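Long-range contacts in Glyoxalase/Bleomycin resistance protein/dioxygenase domain (Frankia sp., PDB 2RK0), which is of undefined function but belongs to the glyoxalase/bleomycin resistance protein/dioxygenase superfamily, whose members include metal-dependent enzymes and drug-binding resistance proteins: residues V9-R14 / D118-E123; T24-W29 / E91-A96; K30-G35 / H44-G49; D38-A43 / R56-G61. All blocks are in the same frame, centred on the assembly; numbering follows the deposited sequence.

In the fold
The chain builds two four-stranded mixed sheets of the same strand order, 1-4-3-2, the paired beta-alpha-beta-beta-beta units of the glyoxalase superfamily. Contacts 1 and 2 join the two units: strand 6-12 to the loop leading into strand 121-127, and helix 16-27 to helix 83-96, with centres about 15 Å apart. Contacts 3 and 4 lie within the first sheet, on consecutive hairpins that share strand 40-46, and their centres are about 16 Å apart. Along the chain contact 1 spans all the others, whereas the segments of contacts 3 and 4 alternate. R56 of contact 4 forms backbone hydrogen bonds with L11 and V13 of contact 1, and both contacts meet the second subunit.

Contact 1. Residues V9-R14 / D118-E123; sequences VSLTVR and DNIALE
The D118 carboxylate closes over the backbone where V13 meets R14. One hydrogen bond joins the segments: R14 N donates to D118 OD1 at 3.0 Å, with an N-H...O angle of 159°. The donor lies above the carboxylate plane, 37° out of it, so this oxygen is approached obliquely. The guanidinium of R14 leads away, its NE bonded to the carbonyl of G62.

Van der Waals contacts accompany that bond. D118 OD2 lies 3.4 Å from V13 CB and also touches CG1, the two side chains crossing at about a right angle. D118 OD1 comes within 3.2 Å of R14 CB. Farther along, I120 CD1, held anti to its own CA (chi2 177°), reaches T12 O at 3.7 Å. The same methyl makes a looser apolar approach to L11 CD1, at 4.5 Å.

The contact therefore bridges the two sheets, tying residues 11-14, in the region where strand 6-12 runs out, to the loop entering strand 121-127. L11 and L122 both pack on Y23 of helix 16-27, V13 and D118 touch its S19, and I120 rests on L73 of strand 72-80.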
loop_
_atom_site.group_PDB
_atom_site.type_symbol
_atom_site.label_atom_id
_atom_site.label_comp_id
_atom_site.label_asym_id
_atom_site.label_seq_id
_atom_site.Cartn_x
_atom_site.Cartn_y
_atom_site.Cartn_z
ATOM N N VAL A 9 3.733 2.085 -4.947
ATOM C CA VAL A 9 2.713 1.079 -4.728
ATOM C C VAL A 9 2.159 0.674 -6.072
ATOM O O VAL A 9 1.751 1.518 -6.865
ATOM C CB VAL A 9 1.560 1.618 -3.871
ATOM C CG1 VAL A 9 0.534 0.509 -3.639
ATOM C CG2 VAL A 9 2.098 2.141 -2.550
ATOM N N SER A 10 2.158 -0.623 -6.339
ATOM C CA SER A 10 1.620 -1.098 -7.596
ATOM C C SER A 10 0.276 -1.754 -7.299
ATOM O O SER A 10 0.199 -2.693 -6.506
ATOM C CB SER A 10 2.586 -2.097 -8.232
ATOM O OG SER A 10 2.135 -2.447 -9.524
ATOM N N LEU A 11 -0.777 -1.239 -7.926
ATOM C CA LEU A 11 -2.127 -1.748 -7.732
ATOM C C LEU A 11 -2.623 -2.521 -8.942
ATOM O O LEU A 11 -2.355 -2.149 -10.083
ATOM C CB LEU A 11 -3.099 -0.594 -7.470
ATOM C CG LEU A 11 -2.797 0.334 -6.290
ATOM C CD1 LEU A 11 -3.913 1.364 -6.174
ATOM C CD2 LEU A 11 -2.679 -0.471 -4.993
ATOM N N THR A 12 -3.340 -3.606 -8.683
ATOM C CA THR A 12 -3.916 -4.406 -9.748
ATOM C C THR A 12 -5.320 -3.866 -9.999
ATOM O O THR A 12 -6.121 -3.739 -9.065
ATOM C CB THR A 12 -4.001 -5.887 -9.349
ATOM O OG1 THR A 12 -2.684 -6.461 -9.366
ATOM C CG2 THR A 12 -4.916 -6.648 -10.315
ATOM N N VAL A 13 -5.600 -3.531 -11.252
ATOM C CA VAL A 13 -6.902 -2.986 -11.632
ATOM C C VAL A 13 -7.493 -3.744 -12.817
ATOM O O VAL A 13 -6.762 -4.259 -13.658
ATOM C CB VAL A 13 -6.785 -1.486 -11.998
ATOM C CG1 VAL A 13 -6.315 -0.706 -10.776
ATOM C CG2 VAL A 13 -5.818 -1.296 -13.162
ATOM N N ARG A 14 -8.817 -3.806 -12.874
ATOM C CA ARG A 14 -9.498 -4.524 -13.948
ATOM C C ARG A 14 -9.350 -3.838 -15.305
ATOM O O ARG A 14 -9.101 -4.491 -16.317
ATOM C CB ARG A 14 -10.984 -4.684 -13.609
ATOM C CG ARG A 14 -11.773 -5.489 -14.632
ATOM C CD ARG A 14 -13.128 -5.897 -14.063
ATOM N NE ARG A 14 -13.788 -6.915 -14.878
ATOM C CZ ARG A 14 -14.417 -6.673 -16.023
ATOM N NH1 ARG A 14 -14.482 -5.433 -16.503
ATOM N NH2 ARG A 14 -14.986 -7.673 -16.687
ATOM N N ASP A 118 -12.094 0.146 -8.696
ATOM C CA ASP A 118 -12.107 -1.296 -8.450
ATOM C C ASP A 118 -12.508 -1.628 -7.013
ATOM O O ASP A 118 -12.339 -2.754 -6.546
ATOM C CB ASP A 118 -10.732 -1.883 -8.759
ATOM C CG ASP A 118 -10.490 -2.019 -10.242
ATOM O OD1 ASP A 118 -10.874 -3.062 -10.803
ATOM O OD2 ASP A 118 -9.939 -1.079 -10.852
ATOM N N ASN A 119 -13.042 -0.634 -6.313
ATOM C CA ASN A 119 -13.471 -0.813 -4.934
ATOM C C ASN A 119 -12.311 -1.023 -3.970
ATOM O O ASN A 119 -12.505 -1.479 -2.845
ATOM C CB ASN A 119 -14.427 -1.996 -4.819
ATOM C CG ASN A 119 -15.571 -1.711 -3.889
ATOM O OD1 ASN A 119 -15.930 -2.538 -3.044
ATOM N ND2 ASN A 119 -16.163 -0.532 -4.038
ATOM N N ILE A 120 -11.101 -0.708 -4.405
ATOM C CA ILE A 120 -9.950 -0.860 -3.525
ATOM C C ILE A 120 -10.112 0.161 -2.396
ATOM O O ILE A 120 -10.439 1.326 -2.646
ATOM C CB ILE A 120 -8.646 -0.619 -4.297
ATOM C CG1 ILE A 120 -8.519 -1.684 -5.396
ATOM C CG2 ILE A 120 -7.454 -0.611 -3.333
ATOM C CD1 ILE A 120 -7.297 -1.529 -6.293
ATOM N N ALA A 121 -9.902 -0.283 -1.160
ATOM C CA ALA A 121 -10.062 0.582 -0.002
ATOM C C ALA A 121 -8.923 1.572 0.224
ATOM O O ALA A 121 -7.778 1.179 0.449
ATOM C CB ALA A 121 -10.271 -0.261 1.254
ATOM N N LEU A 122 -9.268 2.859 0.179
ATOM C CA LEU A 122 -8.322 3.951 0.376
ATOM C C LEU A 122 -8.808 4.888 1.483
ATOM O O LEU A 122 -9.996 4.899 1.832
ATOM C CB LEU A 122 -8.181 4.760 -0.915
ATOM C CG LEU A 122 -7.804 3.984 -2.175
ATOM C CD1 LEU A 122 -7.855 4.927 -3.385
ATOM C CD2 LEU A 122 -6.413 3.378 -1.998
ATOM N N GLU A 123 -7.879 5.667 2.031
ATOM C CA GLU A 123 -8.187 6.622 3.086
ATOM C C GLU A 123 -7.301 7.860 2.961
ATOM O O GLU A 123 -6.194 7.795 2.418
ATOM C CB GLU A 123 -7.938 6.025 4.479
ATOM C CG GLU A 123 -8.725 4.785 4.832
ATOM C CD GLU A 123 -8.579 4.426 6.310
ATOM O OE1 GLU A 123 -7.498 4.679 6.883
ATOM O OE2 GLU A 123 -9.537 3.882 6.892
#

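Contact 2. Residues T24-W29 / E91-A96; sequences TEILDW and ERLAKA
R92 reaches from helix 83-96 to the C-terminal end of helix 16-27, joining the helices of the two beta-alpha-beta-beta-beta units. Its extended chain from CG to NE carries the guanidinium to I26 O and D28, and CD packs 3.6 Å from E25 O. NH1 donates to I26 O at 3.1 Å, coming from above the carbonyl plane by 57°. Both terminal nitrogens also form an end-on salt bridge to a single oxygen of D28: OD2 lies 2.9 Å from NH1 and 3.2 Å from NH2, the NH2 bond being the longer and more bent. NH2 meets the syn lone pair of OD2, and NH1 comes from above the carboxylate plane; carboxylate and guanidinium planes stand 89° apart. D28 has left the helix with positive phi (59°). The positive guanidinium at this helix end probably complements the partial negative charge of the final carbonyls.

L93 follows on the apolar side, its CD2 meeting I26 CG2 at 3.7 Å where the two side chains cross at about a right angle. F100 and W22 also touch L93, while L89 extends the packing around I26.

A96, one turn beyond R92, presents CB to I26 CD1 at 4.0 Å. The E25 carboxylate arrives at that same methyl, where OE2 is 3.6 Å from A96 CB, and a water donates to both E25 OE2 and R92 O.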
loop_
_atom_site.group_PDB
_atom_site.type_symbol
_atom_site.label_atom_id
_atom_site.label_comp_id
_atom_site.label_asym_id
_atom_site.label_seq_id
_atom_site.Cartn_x
_atom_site.Cartn_y
_atom_site.Cartn_z
ATOM N N THR A 24 -6.385 10.177 -11.854
ATOM C CA THR A 24 -6.032 11.510 -12.332
ATOM C C THR A 24 -7.031 12.524 -11.804
ATOM O O THR A 24 -6.660 13.541 -11.215
ATOM C CB THR A 24 -6.029 11.565 -13.877
ATOM O OG1 THR A 24 -5.046 10.649 -14.378
ATOM C CG2 THR A 24 -5.702 12.981 -14.378
ATOM N N GLU A 25 -8.306 12.219 -12.005
ATOM C CA GLU A 25 -9.403 13.081 -11.588
ATOM C C GLU A 25 -9.566 13.259 -10.077
ATOM O O GLU A 25 -9.805 14.371 -9.598
ATOM C CB GLU A 25 -10.707 12.538 -12.175
ATOM C CG GLU A 25 -11.920 13.412 -11.930
ATOM C CD GLU A 25 -13.144 12.907 -12.681
ATOM O OE1 GLU A 25 -13.030 12.696 -13.907
ATOM O OE2 GLU A 25 -14.208 12.727 -12.046
ATOM N N ILE A 26 -9.442 12.164 -9.332
ATOM C CA ILE A 26 -9.608 12.202 -7.881
ATOM C C ILE A 26 -8.385 12.626 -7.072
ATOM O O ILE A 26 -8.487 13.475 -6.198
ATOM C CB ILE A 26 -10.056 10.825 -7.338
ATOM C CG1 ILE A 26 -11.330 10.363 -8.056
ATOM C CG2 ILE A 26 -10.246 10.900 -5.820
ATOM C CD1 ILE A 26 -12.507 11.320 -7.917
ATOM N N LEU A 27 -7.233 12.030 -7.357
ATOM C CA LEU A 27 -6.032 12.334 -6.586
ATOM C C LEU A 27 -4.970 13.134 -7.324
ATOM O O LEU A 27 -3.853 13.278 -6.830
ATOM C CB LEU A 27 -5.415 11.030 -6.071
ATOM C CG LEU A 27 -6.350 10.105 -5.289
ATOM C CD1 LEU A 27 -5.659 8.769 -5.038
ATOM C CD2 LEU A 27 -6.754 10.760 -3.978
ATOM N N ASP A 28 -5.312 13.664 -8.493
ATOM C CA ASP A 28 -4.348 14.434 -9.274
ATOM C C ASP A 28 -3.138 13.589 -9.601
ATOM O O ASP A 28 -2.022 14.093 -9.716
ATOM C CB ASP A 28 -3.894 15.686 -8.523
ATOM C CG ASP A 28 -4.998 16.706 -8.390
ATOM O OD1 ASP A 28 -5.662 16.970 -9.411
ATOM O OD2 ASP A 28 -5.189 17.233 -7.275
ATOM N N TRP A 29 -3.365 12.288 -9.722
ATOM C CA TRP A 29 -2.310 11.354 -10.093
ATOM C C TRP A 29 -1.891 11.812 -11.483
ATOM O O TRP A 29 -2.744 12.135 -12.299
ATOM C CB TRP A 29 -2.897 9.943 -10.178
ATOM C CG TRP A 29 -1.971 8.867 -10.682
ATOM C CD1 TRP A 29 -1.009 8.205 -9.967
ATOM C CD2 TRP A 29 -2.005 8.247 -11.974
ATOM N NE1 TRP A 29 -0.455 7.206 -10.730
ATOM C CE2 TRP A 29 -1.048 7.207 -11.963
ATOM C CE3 TRP A 29 -2.756 8.465 -13.136
ATOM C CZ2 TRP A 29 -0.825 6.381 -13.074
ATOM C CZ3 TRP A 29 -2.534 7.644 -14.238
ATOM C CH2 TRP A 29 -1.574 6.613 -14.197
ATOM N N GLU A 91 -15.581 16.570 -2.410
ATOM C CA GLU A 91 -16.238 17.234 -3.530
ATOM C C GLU A 91 -16.013 16.456 -4.821
ATOM O O GLU A 91 -16.947 16.214 -5.585
ATOM C CB GLU A 91 -15.699 18.659 -3.675
ATOM C CG GLU A 91 -15.929 19.534 -2.448
ATOM C CD GLU A 91 -15.125 20.837 -2.484
ATOM O OE1 GLU A 91 -15.234 21.579 -3.482
ATOM O OE2 GLU A 91 -14.389 21.113 -1.506
ATOM N N ARG A 92 -14.769 16.067 -5.063
ATOM C CA ARG A 92 -14.427 15.309 -6.263
ATOM C C ARG A 92 -15.079 13.930 -6.265
ATOM O O ARG A 92 -15.611 13.481 -7.286
ATOM C CB ARG A 92 -12.911 15.159 -6.366
ATOM C CG ARG A 92 -12.189 16.458 -6.680
ATOM C CD ARG A 92 -10.688 16.252 -6.690
ATOM N NE ARG A 92 -9.967 17.468 -7.035
ATOM C CZ ARG A 92 -8.643 17.570 -7.034
ATOM N NH1 ARG A 92 -7.895 16.525 -6.700
ATOM N NH2 ARG A 92 -8.065 18.712 -7.380
ATOM N N LEU A 93 -15.032 13.253 -5.120
ATOM C CA LEU A 93 -15.624 11.921 -5.008
ATOM C C LEU A 93 -17.119 11.983 -5.301
ATOM O O LEU A 93 -17.643 11.173 -6.062
ATOM C CB LEU A 93 -15.393 11.350 -3.601
ATOM C CG LEU A 93 -13.929 11.059 -3.243
ATOM C CD1 LEU A 93 -13.814 10.703 -1.764
ATOM C CD2 LEU A 93 -13.408 9.925 -4.116
ATOM N N ALA A 94 -17.792 12.956 -4.699
ATOM C CA ALA A 94 -19.224 13.131 -4.891
ATOM C C ALA A 94 -19.532 13.426 -6.354
ATOM O O ALA A 94 -20.384 12.782 -6.968
ATOM C CB ALA A 94 -19.724 14.260 -4.013
ATOM N N LYS A 95 -18.826 14.406 -6.907
ATOM C CA LYS A 95 -19.011 14.802 -8.295
ATOM C C LYS A 95 -18.831 13.595 -9.215
ATOM O O LYS A 95 -19.546 13.443 -10.205
ATOM C CB LYS A 95 -18.001 15.895 -8.661
ATOM C CG LYS A 95 -18.578 17.012 -9.528
ATOM C CD LYS A 95 -17.549 18.105 -9.821
ATOM C CE LYS A 95 -17.087 18.825 -8.549
ATOM N NZ LYS A 95 -18.174 19.612 -7.896
ATOM N N ALA A 96 -17.882 12.728 -8.872
ATOM C CA ALA A 96 -17.599 11.540 -9.669
ATOM C C ALA A 96 -18.540 10.373 -9.370
ATOM O O ALA A 96 -18.518 9.351 -10.060
ATOM C CB ALA A 96 -16.154 11.108 -9.451
HETATM O O HOH W 1 -14.624 14.469 -9.677
#

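Contact 3. Residues K30-G35 / H44-G49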
loop_
_atom_site.group_PDB
_atom_site.type_symbol
_atom_site.label_atom_id
_atom_site.label_comp_id
_atom_site.label_asym_id
_atom_site.label_seq_id
_atom_site.Cartn_x
_atom_site.Cartn_y
_atom_site.Cartn_z
ATOM N N LYS A 30 -0.591 11.852 -11.751
ATOM C CA LYS A 30 -0.118 12.258 -13.069
ATOM C C LYS A 30 0.658 11.126 -13.716
ATOM O O LYS A 30 1.700 10.711 -13.217
ATOM C CB LYS A 30 0.785 13.487 -12.983
ATOM C CG LYS A 30 1.365 13.876 -14.342
ATOM C CD LYS A 30 2.372 15.008 -14.242
ATOM C CE LYS A 30 2.987 15.306 -15.609
ATOM N NZ LYS A 30 4.038 16.360 -15.550
ATOM N N GLU A 31 0.150 10.642 -14.843
ATOM C CA GLU A 31 0.783 9.551 -15.570
ATOM C C GLU A 31 2.109 9.998 -16.179
ATOM O O GLU A 31 2.168 11.022 -16.858
ATOM C CB GLU A 31 -0.153 9.068 -16.678
ATOM C CG GLU A 31 0.304 7.806 -17.381
ATOM C CD GLU A 31 -0.576 7.442 -18.573
ATOM O OE1 GLU A 31 -1.816 7.413 -18.419
ATOM O OE2 GLU A 31 -0.022 7.180 -19.661
ATOM N N LEU A 32 3.170 9.233 -15.933
ATOM C CA LEU A 32 4.480 9.560 -16.483
ATOM C C LEU A 32 4.828 8.656 -17.660
ATOM O O LEU A 32 5.582 9.044 -18.550
ATOM C CB LEU A 32 5.567 9.434 -15.412
ATOM C CG LEU A 32 5.505 10.395 -14.222
ATOM C CD1 LEU A 32 6.808 10.307 -13.454
ATOM C CD2 LEU A 32 5.280 11.820 -14.705
ATOM N N VAL A 33 4.277 7.449 -17.660
ATOM C CA VAL A 33 4.542 6.510 -18.739
ATOM C C VAL A 33 3.706 5.257 -18.575
ATOM O O VAL A 33 3.506 4.776 -17.463
ATOM C CB VAL A 33 6.035 6.102 -18.781
ATOM C CG1 VAL A 33 6.452 5.475 -17.452
ATOM C CG2 VAL A 33 6.274 5.128 -19.922
ATOM N N ARG A 34 3.190 4.744 -19.685
ATOM C CA ARG A 34 2.410 3.526 -19.626
ATOM C C ARG A 34 3.038 2.548 -20.596
ATOM O O ARG A 34 3.548 2.937 -21.651
ATOM C CB ARG A 34 0.941 3.775 -19.976
ATOM C CG ARG A 34 0.668 4.211 -21.395
ATOM C CD ARG A 34 -0.812 4.051 -21.676
ATOM N NE ARG A 34 -1.624 4.800 -20.721
ATOM C CZ ARG A 34 -2.928 4.611 -20.539
ATOM N NH1 ARG A 34 -3.572 3.687 -21.245
ATOM N NH2 ARG A 34 -3.590 5.354 -19.664
ATOM N N GLY A 35 3.021 1.276 -20.236
ATOM C CA GLY A 35 3.625 0.299 -21.105
ATOM C C GLY A 35 2.988 -1.065 -21.064
ATOM O O GLY A 35 1.865 -1.255 -20.588
ATOM N N HIS A 44 2.483 4.136 -14.961
ATOM C CA HIS A 44 3.162 4.645 -13.786
ATOM C C HIS A 44 2.920 6.143 -13.670
ATOM O O HIS A 44 3.168 6.892 -14.611
ATOM C CB HIS A 44 4.665 4.389 -13.890
ATOM C CG HIS A 44 5.468 5.067 -12.826
ATOM N ND1 HIS A 44 6.815 5.321 -12.961
ATOM C CD2 HIS A 44 5.115 5.546 -11.609
ATOM C CE1 HIS A 44 7.257 5.931 -11.874
ATOM N NE2 HIS A 44 6.246 6.079 -11.039
ATOM N N GLY A 45 2.439 6.573 -12.510
ATOM C CA GLY A 45 2.190 7.984 -12.294
ATOM C C GLY A 45 2.618 8.395 -10.899
ATOM O O GLY A 45 2.986 7.551 -10.079
ATOM N N VAL A 46 2.583 9.694 -10.627
ATOM C CA VAL A 46 2.959 10.186 -9.310
ATOM C C VAL A 46 1.863 11.084 -8.773
ATOM O O VAL A 46 1.184 11.778 -9.533
ATOM C CB VAL A 46 4.276 10.987 -9.357
ATOM C CG1 VAL A 46 4.700 11.352 -7.948
ATOM C CG2 VAL A 46 5.361 10.173 -10.040
ATOM N N LEU A 47 1.684 11.060 -7.459
ATOM C CA LEU A 47 0.671 11.879 -6.806
ATOM C C LEU A 47 1.305 13.138 -6.248
ATOM O O LEU A 47 2.524 13.218 -6.100
ATOM C CB LEU A 47 0.052 11.130 -5.624
ATOM C CG LEU A 47 -0.600 9.764 -5.818
ATOM C CD1 LEU A 47 -0.977 9.231 -4.456
ATOM C CD2 LEU A 47 -1.821 9.870 -6.710
ATOM N N PRO A 48 0.486 14.155 -5.958
ATOM C CA PRO A 48 1.082 15.363 -5.392
ATOM C C PRO A 48 1.730 14.863 -4.095
ATOM O O PRO A 48 1.193 13.961 -3.440
ATOM C CB PRO A 48 -0.130 16.243 -5.129
ATOM C CG PRO A 48 -1.047 15.879 -6.280
ATOM C CD PRO A 48 -0.925 14.372 -6.333
ATOM N N GLY A 49 2.880 15.418 -3.732
ATOM C CA GLY A 49 3.546 14.967 -2.529
ATOM C C GLY A 49 4.661 13.997 -2.866
ATOM O O GLY A 49 5.529 13.733 -2.038
#
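H44 O accepts two backbone N-H groups, from L32 at 2.7 Å and from V33 at 3.3 Å, and this shared carbonyl marks a classic beta bulge in the antiparallel hairpin of strands 30-36 and 40-46. Both donors lie in the carbonyl plane, but the shorter bond is also the straighter, with an N-H...O angle of 167° for L32. The return bond from H44 N to V33 O completes the pair at 2.8 Å. Before the bulge, K30 and V46 exchange two backbone bonds; after it the register has shifted by one residue, as expected from the extra residue on strand 30-36.

Between these pairs E31 faces G45 at a non-hydrogen-bonded position, with CA atoms 3.9 Å apart. A side-chain carbon on G45 would collide with K30 O, so the absence of CB permits this close approach. The E31 side chain instead meets R34 of its own strand: R34 NE and NH2 grip the two carboxylate oxygens side-on, one each. R34 NH1 has a further salt-bridge partner, D17 of helix 16-27.

The side chains of K30, V33, H44 and V46 leave on the other face of the sheet. H44 extends its ring toward strand 52-58, where NE2 bonds to S52 OG, and H44 CB is 4.1 Å from V33 CG1. V46 CG2, anti to its own carbonyl carbon, touches L32 CD1 at 3.7 Å.

Contact 4. Residues D38-A43 / R56-G61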
loop_
_atom_site.group_PDB
_atom_site.type_symbol
_atom_site.label_atom_id
_atom_site.label_comp_id
_atom_site.label_asym_id
_atom_site.label_seq_id
_atom_site.Cartn_x
_atom_site.Cartn_y
_atom_site.Cartn_z
ATOM N N ASP A 38 4.934 -8.570 -19.486
ATOM C CA ASP A 38 4.747 -9.908 -20.033
ATOM C C ASP A 38 3.257 -10.241 -20.164
ATOM O O ASP A 38 2.766 -10.518 -21.259
ATOM C CB ASP A 38 5.436 -10.939 -19.131
ATOM C CG ASP A 38 5.105 -12.372 -19.516
ATOM O OD1 ASP A 38 5.210 -12.711 -20.714
ATOM O OD2 ASP A 38 4.743 -13.158 -18.613
ATOM N N THR A 39 2.541 -10.206 -19.045
ATOM C CA THR A 39 1.116 -10.512 -19.038
ATOM C C THR A 39 0.281 -9.347 -18.512
ATOM O O THR A 39 -0.874 -9.533 -18.118
ATOM C CB THR A 39 0.827 -11.718 -18.153
ATOM O OG1 THR A 39 1.284 -11.438 -16.824
ATOM C CG2 THR A 39 1.532 -12.954 -18.686
ATOM N N THR A 40 0.860 -8.152 -18.509
ATOM C CA THR A 40 0.153 -6.983 -18.000
ATOM C C THR A 40 0.371 -5.710 -18.809
ATOM O O THR A 40 1.277 -5.626 -19.638
ATOM C CB THR A 40 0.596 -6.647 -16.558
ATOM O OG1 THR A 40 2.014 -6.421 -16.540
ATOM C CG2 THR A 40 0.243 -7.780 -15.597
ATOM N N SER A 41 -0.490 -4.732 -18.545
ATOM C CA SER A 41 -0.417 -3.402 -19.139
ATOM C C SER A 41 -0.261 -2.546 -17.887
ATOM O O SER A 41 -0.896 -2.823 -16.870
ATOM C CB SER A 41 -1.722 -3.024 -19.846
ATOM O OG SER A 41 -1.977 -3.865 -20.956
ATOM N N PHE A 42 0.579 -1.522 -17.939
ATOM C CA PHE A 42 0.772 -0.693 -16.763
ATOM C C PHE A 42 0.848 0.786 -17.101
ATOM O O PHE A 42 1.073 1.173 -18.252
ATOM C CB PHE A 42 2.052 -1.117 -16.041
ATOM C CG PHE A 42 3.304 -0.692 -16.749
ATOM C CD1 PHE A 42 3.777 0.612 -16.626
ATOM C CD2 PHE A 42 3.988 -1.579 -17.574
ATOM C CE1 PHE A 42 4.912 1.031 -17.316
ATOM C CE2 PHE A 42 5.128 -1.172 -18.273
ATOM C CZ PHE A 42 5.590 0.137 -18.143
ATOM N N ALA A 43 0.648 1.601 -16.075
ATOM C CA ALA A 43 0.720 3.046 -16.193
ATOM C C ALA A 43 1.311 3.522 -14.879
ATOM O O ALA A 43 0.736 3.308 -13.810
ATOM C CB ALA A 43 -0.668 3.645 -16.404
ATOM N N ARG A 56 -1.817 -1.492 -12.677
ATOM C CA ARG A 56 -1.496 -2.641 -13.507
ATOM C C ARG A 56 -2.694 -3.535 -13.838
ATOM O O ARG A 56 -3.399 -4.014 -12.948
ATOM C CB ARG A 56 -0.399 -3.447 -12.808
ATOM C CG ARG A 56 0.272 -4.501 -13.661
ATOM C CD ARG A 56 1.525 -5.022 -12.966
ATOM N NE ARG A 56 2.572 -4.005 -12.898
ATOM C CZ ARG A 56 3.450 -3.770 -13.871
ATOM N NH1 ARG A 56 3.417 -4.482 -14.990
ATOM N NH2 ARG A 56 4.357 -2.817 -13.732
ATOM N N GLU A 57 -2.915 -3.751 -15.129
ATOM C CA GLU A 57 -4.007 -4.603 -15.578
ATOM C C GLU A 57 -3.420 -5.923 -16.058
ATOM O O GLU A 57 -2.569 -5.937 -16.943
ATOM C CB GLU A 57 -4.774 -3.955 -16.726
ATOM C CG GLU A 57 -6.084 -4.660 -17.043
ATOM C CD GLU A 57 -6.741 -4.148 -18.313
ATOM O OE1 GLU A 57 -6.661 -2.929 -18.577
ATOM O OE2 GLU A 57 -7.350 -4.964 -19.035
ATOM N N HIS A 58 -3.879 -7.024 -15.464
ATOM C CA HIS A 58 -3.420 -8.363 -15.816
ATOM C C HIS A 58 -4.305 -8.955 -16.917
ATOM O O HIS A 58 -5.529 -8.956 -16.799
ATOM C CB HIS A 58 -3.458 -9.257 -14.570
ATOM C CG HIS A 58 -2.486 -8.849 -13.504
ATOM N ND1 HIS A 58 -1.280 -9.489 -13.314
ATOM C CD2 HIS A 58 -2.524 -7.842 -12.600
ATOM C CE1 HIS A 58 -0.618 -8.893 -12.339
ATOM N NE2 HIS A 58 -1.350 -7.892 -11.889
ATOM N N ASP A 59 -3.693 -9.452 -17.991
ATOM C CA ASP A 59 -4.480 -10.024 -19.084
ATOM C C ASP A 59 -5.433 -11.087 -18.562
ATOM O O ASP A 59 -6.547 -11.224 -19.056
ATOM C CB ASP A 59 -3.584 -10.664 -20.140
ATOM C CG ASP A 59 -2.535 -9.719 -20.677
ATOM O OD1 ASP A 59 -2.785 -8.496 -20.725
ATOM O OD2 ASP A 59 -1.462 -10.222 -21.068
ATOM N N GLY A 60 -4.984 -11.841 -17.564
ATOM C CA GLY A 60 -5.811 -12.889 -16.998
ATOM C C GLY A 60 -6.495 -12.494 -15.705
ATOM O O GLY A 60 -6.843 -13.354 -14.889
ATOM N N GLY A 61 -6.688 -11.194 -15.502
ATOM C CA GLY A 61 -7.352 -10.742 -14.295
ATOM C C GLY A 61 -8.778 -10.325 -14.597
ATOM O O GLY A 61 -9.339 -10.702 -15.625
HETATM O O HOH W 2 -0.524 -11.567 -14.970
HETATM O O HOH W 3 -4.616 -2.198 -20.862
#
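Strands 40-43 and 56-58 run antiparallel at 170° with axes 4.6 Å apart, S41 and E57 forming the hydrogen-bonded pair between the non-hydrogen-bonded pairs T40-H58 and F42-R56. D59, the second residue of the type I turn from H58 to G61, donates through N to T39 O at 2.8 Å, nearly straight at 176°.

T40 serves two partners. CG2, anti to the carbonyl carbon, lies over one face of the H58 ring, 3.5 Å from its centroid in a CH-pi contact and displaced toward the rim near ND1. OG1 accepts a bent bond from R56 NH1 at 2.9 Å, in the guanidinium plane. The R56 chain bends at chi3 (-68°), and F42 CB lies over one guanidinium face, offset toward the rim, 3.7 Å from NH2. A water joins T39 OG1 to H58 ND1 in the ring plane.

H58 NE2 bonds to D74 of the second subunit, and D59 forms a salt bridge with R36. The bond to T40 and the F42 CB contact probably restrict the R56 guanidinium, at an edge and over a face, while the T40 methyl and the water probably help fix the ring through which H58 reaches the dimer partner.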